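Local coordinates for protein luciferase (Lingulodinium polyedrum, PDB 1VPR) that catalyses the oxidation of dinoflagellate luciferin by molecular oxygen, emitting blue light at 475 nm, as the third of three homologous luciferase domains, at residues M92-D103 against R278-R289; Y76-P84 against F302-P310. All coordinates share one frame; numbering follows the deposited sequence.

Contact 1 (M92-D103 against R278-R289)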
loop_
_atom_site.group_PDB
_atom_site.type_symbol
_atom_site.label_atom_id
_atom_site.label_comp_id
_atom_site.label_asym_id
_atom_site.label_seq_id
_atom_site.Cartn_x
_atom_site.Cartn_y
_atom_site.Cartn_z
HETATM N N MSE A 92 -1.103 1.299 -24.492
HETATM C CA MSE A 92 -0.816 -0.049 -24.027
HETATM C C MSE A 92 -1.622 -0.272 -22.756
HETATM O O MSE A 92 -2.158 -1.352 -22.534
HETATM C CB MSE A 92 0.672 -0.212 -23.723
HETATM C CG MSE A 92 1.561 -0.028 -24.924
HETATM SE SE MSE A 92 3.438 0.108 -24.433
HETATM C CE MSE A 92 4.052 -1.556 -25.134
ATOM N N THR A 93 -1.711 0.760 -21.917
ATOM C CA THR A 93 -2.439 0.646 -20.651
ATOM C C THR A 93 -3.939 0.406 -20.856
ATOM O O THR A 93 -4.554 -0.431 -20.175
ATOM C CB THR A 93 -2.186 1.893 -19.784
ATOM O OG1 THR A 93 -0.773 2.005 -19.529
ATOM C CG2 THR A 93 -2.908 1.787 -18.447
ATOM N N GLU A 94 -4.531 1.119 -21.809
ATOM C CA GLU A 94 -5.949 0.941 -22.104
ATOM C C GLU A 94 -6.205 -0.516 -22.522
ATOM O O GLU A 94 -7.167 -1.139 -22.076
ATOM C CB GLU A 94 -6.370 1.896 -23.213
ATOM N N LYS A 95 -5.334 -1.072 -23.356
ATOM C CA LYS A 95 -5.508 -2.452 -23.802
ATOM C C LYS A 95 -5.367 -3.427 -22.628
ATOM O O LYS A 95 -6.149 -4.380 -22.506
ATOM C CB LYS A 95 -4.503 -2.769 -24.918
ATOM C CG LYS A 95 -4.561 -4.204 -25.456
ATOM C CD LYS A 95 -3.755 -4.326 -26.761
ATOM C CE LYS A 95 -3.520 -5.788 -27.131
ATOM N NZ LYS A 95 -4.786 -6.580 -26.993
ATOM N N LEU A 96 -4.387 -3.189 -21.752
ATOM C CA LEU A 96 -4.200 -4.055 -20.584
ATOM C C LEU A 96 -5.427 -3.998 -19.656
ATOM O O LEU A 96 -5.831 -5.008 -19.069
ATOM C CB LEU A 96 -2.964 -3.624 -19.790
ATOM C CG LEU A 96 -1.586 -3.836 -20.415
ATOM C CD1 LEU A 96 -0.508 -3.221 -19.513
ATOM C CD2 LEU A 96 -1.335 -5.335 -20.596
ATOM N N LEU A 97 -6.006 -2.811 -19.515
ATOM C CA LEU A 97 -7.177 -2.627 -18.661
ATOM C C LEU A 97 -8.327 -3.514 -19.138
ATOM O O LEU A 97 -8.962 -4.227 -18.344
ATOM C CB LEU A 97 -7.624 -1.166 -18.704
ATOM C CG LEU A 97 -7.418 -0.328 -17.453
ATOM C CD1 LEU A 97 -7.973 1.075 -17.691
ATOM C CD2 LEU A 97 -8.133 -0.999 -16.274
ATOM N N LYS A 98 -8.582 -3.455 -20.444
ATOM C CA LYS A 98 -9.632 -4.234 -21.080
ATOM C C LYS A 98 -9.308 -5.720 -20.969
ATOM O O LYS A 98 -10.185 -6.532 -20.741
ATOM C CB LYS A 98 -9.762 -3.824 -22.534
ATOM N N GLU A 99 -8.041 -6.076 -21.127
ATOM C CA GLU A 99 -7.656 -7.479 -21.016
ATOM C C GLU A 99 -7.820 -7.956 -19.575
ATOM O O GLU A 99 -8.095 -9.127 -19.333
ATOM C CB GLU A 99 -6.203 -7.672 -21.457
ATOM C CG GLU A 99 -5.999 -7.499 -22.943
ATOM C CD GLU A 99 -4.552 -7.646 -23.359
ATOM O OE1 GLU A 99 -4.269 -7.520 -24.571
ATOM O OE2 GLU A 99 -3.693 -7.888 -22.488
ATOM N N ALA A 100 -7.668 -7.042 -18.624
ATOM C CA ALA A 100 -7.789 -7.393 -17.220
ATOM C C ALA A 100 -9.172 -7.940 -16.859
ATOM O O ALA A 100 -9.283 -8.791 -15.989
ATOM C CB ALA A 100 -7.456 -6.190 -16.359
ATOM N N ASP A 101 -10.231 -7.474 -17.513
ATOM C CA ASP A 101 -11.568 -7.977 -17.178
ATOM C C ASP A 101 -11.841 -9.423 -17.568
ATOM O O ASP A 101 -12.718 -10.062 -16.982
ATOM C CB ASP A 101 -12.650 -7.102 -17.801
ATOM C CG ASP A 101 -12.639 -5.711 -17.242
ATOM O OD1 ASP A 101 -12.696 -5.572 -15.995
ATOM O OD2 ASP A 101 -12.560 -4.757 -18.042
ATOM N N SER A 102 -11.087 -9.945 -18.535
ATOM C CA SER A 102 -11.263 -11.323 -19.003
ATOM C C SER A 102 -10.192 -12.257 -18.476
ATOM O O SER A 102 -10.219 -13.458 -18.765
ATOM C CB SER A 102 -11.208 -11.372 -20.527
ATOM O OG SER A 102 -12.017 -10.354 -21.072
ATOM N N ASP A 103 -9.249 -11.714 -17.709
ATOM C CA ASP A 103 -8.153 -12.514 -17.183
ATOM C C ASP A 103 -8.624 -13.541 -16.161
ATOM O O ASP A 103 -9.129 -13.187 -15.101
ATOM C CB ASP A 103 -7.086 -11.613 -16.546
ATOM C CG ASP A 103 -5.759 -12.333 -16.329
ATOM O OD1 ASP A 103 -5.754 -13.587 -16.222
ATOM O OD2 ASP A 103 -4.711 -11.643 -16.251
ATOM N N ARG A 278 1.669 -8.430 -10.245
ATOM C CA ARG A 278 2.451 -9.222 -11.185
ATOM C C ARG A 278 3.159 -8.301 -12.160
ATOM O O ARG A 278 2.609 -7.265 -12.572
ATOM C CB ARG A 278 1.569 -10.228 -11.956
ATOM C CG ARG A 278 0.587 -9.649 -12.953
ATOM C CD ARG A 278 -0.077 -10.765 -13.782
ATOM N NE ARG A 278 -1.015 -11.564 -12.981
ATOM C CZ ARG A 278 -1.721 -12.592 -13.455
ATOM N NH1 ARG A 278 -2.549 -13.240 -12.656
ATOM N NH2 ARG A 278 -1.594 -12.980 -14.727
ATOM N N ALA A 279 4.388 -8.668 -12.511
ATOM C CA ALA A 279 5.190 -7.897 -13.459
ATOM C C ALA A 279 5.278 -8.692 -14.758
ATOM O O ALA A 279 5.489 -9.897 -14.726
ATOM C CB ALA A 279 6.597 -7.670 -12.904
ATOM N N PHE A 280 5.138 -8.018 -15.894
ATOM C CA PHE A 280 5.206 -8.698 -17.193
ATOM C C PHE A 280 5.565 -7.677 -18.273
ATOM O O PHE A 280 5.334 -6.479 -18.114
ATOM C CB PHE A 280 3.858 -9.375 -17.508
ATOM C CG PHE A 280 2.687 -8.453 -17.385
ATOM C CD1 PHE A 280 2.293 -7.656 -18.463
ATOM C CD2 PHE A 280 2.016 -8.319 -16.170
ATOM C CE1 PHE A 280 1.251 -6.736 -18.331
ATOM C CE2 PHE A 280 0.977 -7.406 -16.027
ATOM C CZ PHE A 280 0.592 -6.609 -17.114
ATOM N N PRO A 281 6.140 -8.137 -19.388
ATOM C CA PRO A 281 6.516 -7.210 -20.454
ATOM C C PRO A 281 5.398 -6.899 -21.449
ATOM O O PRO A 281 4.481 -7.709 -21.650
ATOM C CB PRO A 281 7.689 -7.931 -21.112
ATOM C CG PRO A 281 7.211 -9.365 -21.080
ATOM C CD PRO A 281 6.631 -9.500 -19.670
ATOM N N VAL A 282 5.456 -5.697 -22.016
ATOM C CA VAL A 282 4.521 -5.258 -23.056
ATOM C C VAL A 282 5.392 -4.376 -23.953
ATOM O O VAL A 282 5.952 -3.367 -23.506
ATOM C CB VAL A 282 3.352 -4.403 -22.524
ATOM C CG1 VAL A 282 2.387 -4.106 -23.679
ATOM C CG2 VAL A 282 2.630 -5.127 -21.380
ATOM N N GLY A 283 5.527 -4.753 -25.217
ATOM C CA GLY A 283 6.377 -3.961 -26.085
ATOM C C GLY A 283 7.772 -3.908 -25.490
ATOM O O GLY A 283 8.271 -4.925 -24.991
ATOM N N PRO A 284 8.422 -2.735 -25.482
ATOM C CA PRO A 284 9.779 -2.571 -24.947
ATOM C C PRO A 284 9.819 -2.288 -23.452
ATOM O O PRO A 284 10.900 -2.024 -22.909
ATOM C CB PRO A 284 10.281 -1.368 -25.725
ATOM C CG PRO A 284 9.042 -0.471 -25.625
ATOM C CD PRO A 284 7.913 -1.448 -25.993
ATOM N N TYR A 285 8.658 -2.343 -22.802
ATOM C CA TYR A 285 8.531 -2.031 -21.360
ATOM C C TYR A 285 8.150 -3.166 -20.451
ATOM O O TYR A 285 7.756 -4.241 -20.899
ATOM C CB TYR A 285 7.454 -0.964 -21.141
ATOM C CG TYR A 285 7.686 0.296 -21.915
ATOM C CD1 TYR A 285 8.864 1.025 -21.746
ATOM C CD2 TYR A 285 6.726 0.774 -22.820
ATOM C CE1 TYR A 285 9.085 2.207 -22.461
ATOM C CE2 TYR A 285 6.949 1.975 -23.546
ATOM C CZ TYR A 285 8.133 2.669 -23.353
ATOM O OH TYR A 285 8.398 3.816 -24.075
ATOM N N THR A 286 8.252 -2.896 -19.145
ATOM C CA THR A 286 7.829 -3.856 -18.143
ATOM C C THR A 286 6.707 -3.168 -17.367
ATOM O O THR A 286 6.850 -2.030 -16.936
ATOM C CB THR A 286 8.973 -4.234 -17.165
ATOM O OG1 THR A 286 10.020 -4.900 -17.888
ATOM C CG2 THR A 286 8.444 -5.188 -16.065
ATOM N N PHE A 287 5.579 -3.850 -17.210
ATOM C CA PHE A 287 4.468 -3.290 -16.477
ATOM C C PHE A 287 4.185 -4.117 -15.231
ATOM O O PHE A 287 4.608 -5.265 -15.118
ATOM C CB PHE A 287 3.181 -3.273 -17.329
ATOM C CG PHE A 287 3.114 -2.148 -18.327
ATOM C CD1 PHE A 287 3.889 -2.174 -19.489
ATOM C CD2 PHE A 287 2.262 -1.073 -18.113
ATOM C CE1 PHE A 287 3.810 -1.145 -20.411
ATOM C CE2 PHE A 287 2.183 -0.038 -19.034
ATOM C CZ PHE A 287 2.953 -0.073 -20.181
HETATM N N MSE A 288 3.459 -3.517 -14.302
HETATM C CA MSE A 288 3.065 -4.214 -13.107
HETATM C C MSE A 288 1.578 -3.991 -12.969
HETATM O O MSE A 288 1.114 -2.855 -13.046
HETATM C CB MSE A 288 3.774 -3.662 -11.849
HETATM C CG MSE A 288 3.115 -4.182 -10.575
HETATM SE SE MSE A 288 4.015 -3.651 -8.928
HETATM C CE MSE A 288 5.322 -4.955 -8.951
ATOM N N ARG A 289 0.824 -5.066 -12.777
ATOM C CA ARG A 289 -0.597 -4.920 -12.578
ATOM C C ARG A 289 -0.936 -5.344 -11.167
ATOM O O ARG A 289 -0.594 -6.437 -10.732
ATOM C CB ARG A 289 -1.426 -5.761 -13.565
ATOM C CG ARG A 289 -2.940 -5.549 -13.362
ATOM C CD ARG A 289 -3.793 -6.529 -14.193
ATOM N NE ARG A 289 -3.612 -7.922 -13.758
ATOM C CZ ARG A 289 -3.932 -8.986 -14.501
ATOM N NH1 ARG A 289 -3.738 -10.211 -14.035
ATOM N NH2 ARG A 289 -4.435 -8.827 -15.721
HETATM O O HOH W 1 -4.126 -6.907 -17.739
#
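The beta hairpin R278-R289 of the calycin-type barrel is crossed by helix 87-100, whose M92, L96 and A100, with D103 just beyond, meet V282, F287 and R289. At the type II' turn from V282 to Y285, the selenomethionine M92 bends at chi3 (110°) and lays its CE against V282 CG1 at 3.4 Å. Its SE sits at the edge of the Y285 ring, 3.7 Å from Y285 CD2, a Met-aromatic contact. One turn along the helix, L96 forks between strands: CD1 lies over a face of F287, a CH-pi contact 4.1 Å from the ring centroid, while CD2 reaches the edge of F280, 3.7 Å from F280 CE1. The hairpin joins two adjacent antiparallel strands of the barrel wall, so these side chains fasten the helix to the outside of both. Past the helix, D103 OD2 forms a salt bridge to both end nitrogens of R289, NH1 at 2.8 Å and NH2 at 2.9 Å. NH2 meets the anti lone pair; NH1 comes from above the carboxylate plane, the two flat groups 60° apart. T105 OG1 hydrogen-bonds D103 OD1 and also R278 NH2. R289 turns its guanidinium edge, at NH1, over the centre of the R278 guanidinium face; E276, paired with R278 NE, and D103, only a long ion pair to R278 NH2, probably offset the like charges. A water bridges R289 NH2 to L96 O.

Contact 2 (Y76-P84 against F302-P310)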
loop_
_atom_site.group_PDB
_atom_site.type_symbol
_atom_site.label_atom_id
_atom_site.label_comp_id
_atom_site.label_asym_id
_atom_site.label_seq_id
_atom_site.Cartn_x
_atom_site.Cartn_y
_atom_site.Cartn_z
ATOM N N TYR A 76 9.230 12.382 -13.897
ATOM C CA TYR A 76 8.726 11.092 -13.449
ATOM C C TYR A 76 9.286 9.941 -14.253
ATOM O O TYR A 76 9.234 8.778 -13.803
ATOM C CB TYR A 76 7.195 11.069 -13.505
ATOM C CG TYR A 76 6.574 11.678 -12.275
ATOM C CD1 TYR A 76 6.635 11.017 -11.044
ATOM C CD2 TYR A 76 5.965 12.923 -12.329
ATOM C CE1 TYR A 76 6.101 11.583 -9.901
ATOM C CE2 TYR A 76 5.429 13.503 -11.194
ATOM C CZ TYR A 76 5.496 12.831 -9.981
ATOM O OH TYR A 76 4.947 13.394 -8.841
ATOM N N GLY A 77 9.804 10.272 -15.438
ATOM C CA GLY A 77 10.395 9.280 -16.325
ATOM C C GLY A 77 11.729 8.750 -15.807
ATOM O O GLY A 77 12.311 9.285 -14.860
ATOM N N GLY A 78 12.209 7.675 -16.425
ATOM C CA GLY A 78 13.470 7.075 -16.029
ATOM C C GLY A 78 14.095 6.443 -17.252
ATOM O O GLY A 78 13.464 6.410 -18.306
ATOM N N PRO A 79 15.311 5.893 -17.147
ATOM C CA PRO A 79 15.984 5.274 -18.293
ATOM C C PRO A 79 15.240 4.175 -19.028
ATOM O O PRO A 79 15.441 4.001 -20.233
ATOM C CB PRO A 79 17.312 4.801 -17.709
ATOM C CG PRO A 79 17.030 4.637 -16.278
ATOM C CD PRO A 79 16.132 5.792 -15.932
ATOM N N LEU A 80 14.386 3.432 -18.331
ATOM C CA LEU A 80 13.643 2.362 -18.996
ATOM C C LEU A 80 12.368 2.866 -19.652
ATOM O O LEU A 80 11.773 2.159 -20.459
ATOM C CB LEU A 80 13.290 1.264 -17.999
ATOM C CG LEU A 80 14.453 0.575 -17.287
ATOM C CD1 LEU A 80 13.855 -0.354 -16.192
ATOM C CD2 LEU A 80 15.319 -0.198 -18.287
ATOM N N CYS A 81 11.936 4.073 -19.303
ATOM C CA CYS A 81 10.715 4.636 -19.879
ATOM C C CYS A 81 10.737 6.120 -19.540
ATOM O O CYS A 81 10.343 6.540 -18.444
ATOM C CB CYS A 81 9.470 3.992 -19.270
ATOM S SG CYS A 81 7.915 4.699 -19.923
ATOM N N GLU A 82 11.206 6.909 -20.497
ATOM C CA GLU A 82 11.339 8.348 -20.299
ATOM C C GLU A 82 10.029 9.106 -20.379
ATOM O O GLU A 82 9.941 10.236 -19.891
ATOM C CB GLU A 82 12.305 8.929 -21.338
ATOM C CG GLU A 82 13.712 8.310 -21.340
ATOM C CD GLU A 82 14.599 8.833 -20.214
ATOM O OE1 GLU A 82 15.779 8.409 -20.147
ATOM O OE2 GLU A 82 14.125 9.661 -19.396
ATOM N N ASP A 83 9.020 8.492 -20.986
ATOM C CA ASP A 83 7.726 9.148 -21.151
ATOM C C ASP A 83 6.577 8.283 -20.627
ATOM O O ASP A 83 5.712 7.852 -21.399
ATOM C CB ASP A 83 7.519 9.434 -22.639
ATOM C CG ASP A 83 6.384 10.399 -22.898
ATOM O OD1 ASP A 83 5.964 10.474 -24.066
ATOM O OD2 ASP A 83 5.915 11.072 -21.951
ATOM N N PRO A 84 6.543 8.020 -19.311
ATOM C CA PRO A 84 5.467 7.189 -18.741
ATOM C C PRO A 84 4.042 7.714 -18.956
ATOM O O PRO A 84 3.090 6.933 -19.031
ATOM C CB PRO A 84 5.836 7.106 -17.246
ATOM C CG PRO A 84 6.624 8.392 -17.003
ATOM C CD PRO A 84 7.478 8.470 -18.259
ATOM N N PHE A 302 -2.281 0.022 -12.468
ATOM C CA PHE A 302 -1.209 -0.346 -13.402
ATOM C C PHE A 302 -0.050 0.616 -13.250
ATOM O O PHE A 302 -0.263 1.837 -13.108
ATOM C CB PHE A 302 -1.676 -0.295 -14.867
ATOM C CG PHE A 302 -2.600 -1.421 -15.255
ATOM C CD1 PHE A 302 -3.956 -1.354 -14.963
ATOM C CD2 PHE A 302 -2.105 -2.546 -15.901
ATOM C CE1 PHE A 302 -4.809 -2.393 -15.310
ATOM C CE2 PHE A 302 -2.949 -3.585 -16.255
ATOM C CZ PHE A 302 -4.304 -3.507 -15.957
ATOM N N TYR A 303 1.169 0.069 -13.300
ATOM C CA TYR A 303 2.404 0.856 -13.192
ATOM C C TYR A 303 3.323 0.447 -14.324
ATOM O O TYR A 303 3.299 -0.715 -14.775
ATOM C CB TYR A 303 3.178 0.543 -11.899
ATOM C CG TYR A 303 2.375 0.524 -10.609
ATOM C CD1 TYR A 303 1.672 -0.617 -10.208
ATOM C CD2 TYR A 303 2.398 1.609 -9.753
ATOM C CE1 TYR A 303 1.018 -0.665 -8.963
ATOM C CE2 TYR A 303 1.754 1.571 -8.502
ATOM C CZ TYR A 303 1.074 0.428 -8.116
ATOM O OH TYR A 303 0.494 0.382 -6.860
ATOM N N VAL A 304 4.149 1.378 -14.777
ATOM C CA VAL A 304 5.121 1.056 -15.813
ATOM C C VAL A 304 6.505 1.231 -15.163
ATOM O O VAL A 304 6.726 2.162 -14.381
ATOM C CB VAL A 304 4.966 1.958 -17.072
ATOM C CG1 VAL A 304 5.182 3.448 -16.714
ATOM C CG2 VAL A 304 5.970 1.520 -18.131
ATOM N N LYS A 305 7.432 0.322 -15.448
ATOM C CA LYS A 305 8.756 0.401 -14.841
ATOM C C LYS A 305 9.632 1.460 -15.529
ATOM O O LYS A 305 9.941 1.353 -16.722
ATOM C CB LYS A 305 9.439 -0.965 -14.892
ATOM C CG LYS A 305 10.456 -1.121 -13.781
ATOM C CD LYS A 305 11.260 -2.387 -13.895
ATOM C CE LYS A 305 12.097 -2.545 -12.649
ATOM N NZ LYS A 305 12.867 -3.832 -12.677
ATOM N N VAL A 306 10.021 2.493 -14.785
ATOM C CA VAL A 306 10.831 3.556 -15.379
ATOM C C VAL A 306 12.322 3.398 -15.057
ATOM O O VAL A 306 13.179 4.000 -15.720
ATOM C CB VAL A 306 10.301 4.966 -14.957
ATOM C CG1 VAL A 306 8.842 5.157 -15.471
ATOM C CG2 VAL A 306 10.339 5.132 -13.431
ATOM N N SER A 307 12.650 2.558 -14.079
ATOM C CA SER A 307 14.059 2.352 -13.725
ATOM C C SER A 307 14.298 1.100 -12.907
ATOM O O SER A 307 13.459 0.736 -12.109
ATOM C CB SER A 307 14.564 3.528 -12.888
ATOM O OG SER A 307 15.949 3.357 -12.630
ATOM N N ASN A 308 15.453 0.455 -13.089
ATOM C CA ASN A 308 15.801 -0.713 -12.287
ATOM C C ASN A 308 16.323 -0.261 -10.908
ATOM O O ASN A 308 16.518 -1.075 -10.015
ATOM C CB ASN A 308 16.903 -1.531 -12.959
ATOM C CG ASN A 308 16.392 -2.377 -14.098
ATOM O OD1 ASN A 308 15.219 -2.765 -14.118
ATOM N ND2 ASN A 308 17.273 -2.690 -15.051
ATOM N N ASP A 309 16.534 1.041 -10.737
ATOM C CA ASP A 309 17.051 1.594 -9.496
ATOM C C ASP A 309 15.960 2.303 -8.695
ATOM O O ASP A 309 15.353 3.282 -9.172
ATOM C CB ASP A 309 18.173 2.588 -9.832
ATOM C CG ASP A 309 18.884 3.110 -8.611
ATOM O OD1 ASP A 309 19.815 3.919 -8.801
ATOM O OD2 ASP A 309 18.535 2.718 -7.474
ATOM N N PRO A 310 15.674 1.818 -7.467
ATOM C CA PRO A 310 14.634 2.480 -6.674
ATOM C C PRO A 310 15.122 3.836 -6.152
ATOM O O PRO A 310 14.312 4.695 -5.778
ATOM C CB PRO A 310 14.394 1.488 -5.541
ATOM C CG PRO A 310 15.780 0.909 -5.322
ATOM C CD PRO A 310 16.195 0.636 -6.762
#
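V306 turns its two methyls into the bend of loop Y76-P84: CG1 touches C81 O at 3.6 Å and also P84 CB, while Y76 O lies alongside CG2. Two residues back along the strand, V304 divides its branches, CG1 lying 3.8 Å from P84 CB and CG2 touching C81 SG. The sulfur gets there because C81 swings SG opposite its backbone N (chi1 178°). V306 and S307 form a classic beta bulge against R164 of the neighbouring barrel strand, and the type I turn G78-C81 settles on it. There V306 O accepts from L80 N at 2.9 Å, the donor standing 47° out of the carbonyl plane. The L80 and N308 side chains cross at about a right angle, bringing L80 CD1 to 3.5 Å from N308 OD1, the oxygen that accepts from K305 NZ, itself also bonded to H162 O. S307 OG accepts from D309 N at 3.0 Å, an ST turn, and lies 4.0 Å from P79 CG. With an alanine here in place of S307, D309 N would probably lose its acceptor and P79 CG its contact with OG. R164 also donates to Y76 O and G77 O, tying the loop to strand 163-169.

Along the chain the order is 76-84, 92-103, 278-289, 302-310, so contact 1 is nested inside the loop closed by contact 2. The centres lie about 15 Å apart, on the same side of the chain's centre, and both contacts fall within the luciferase catalytic domain. Strands 285-294 and 297-307 follow each other and are antiparallel neighbours in the ten-stranded sheet; probable hydrogen bonds T286 O to K305 N and M288 N to Y303 O tie them directly. Y285 also packs on L80, and R289 on F302. The stretch leading from loop 76-84 into helix 87-100 is thus applied to three consecutive barrel strands, 271-282, 285-294 and 297-307.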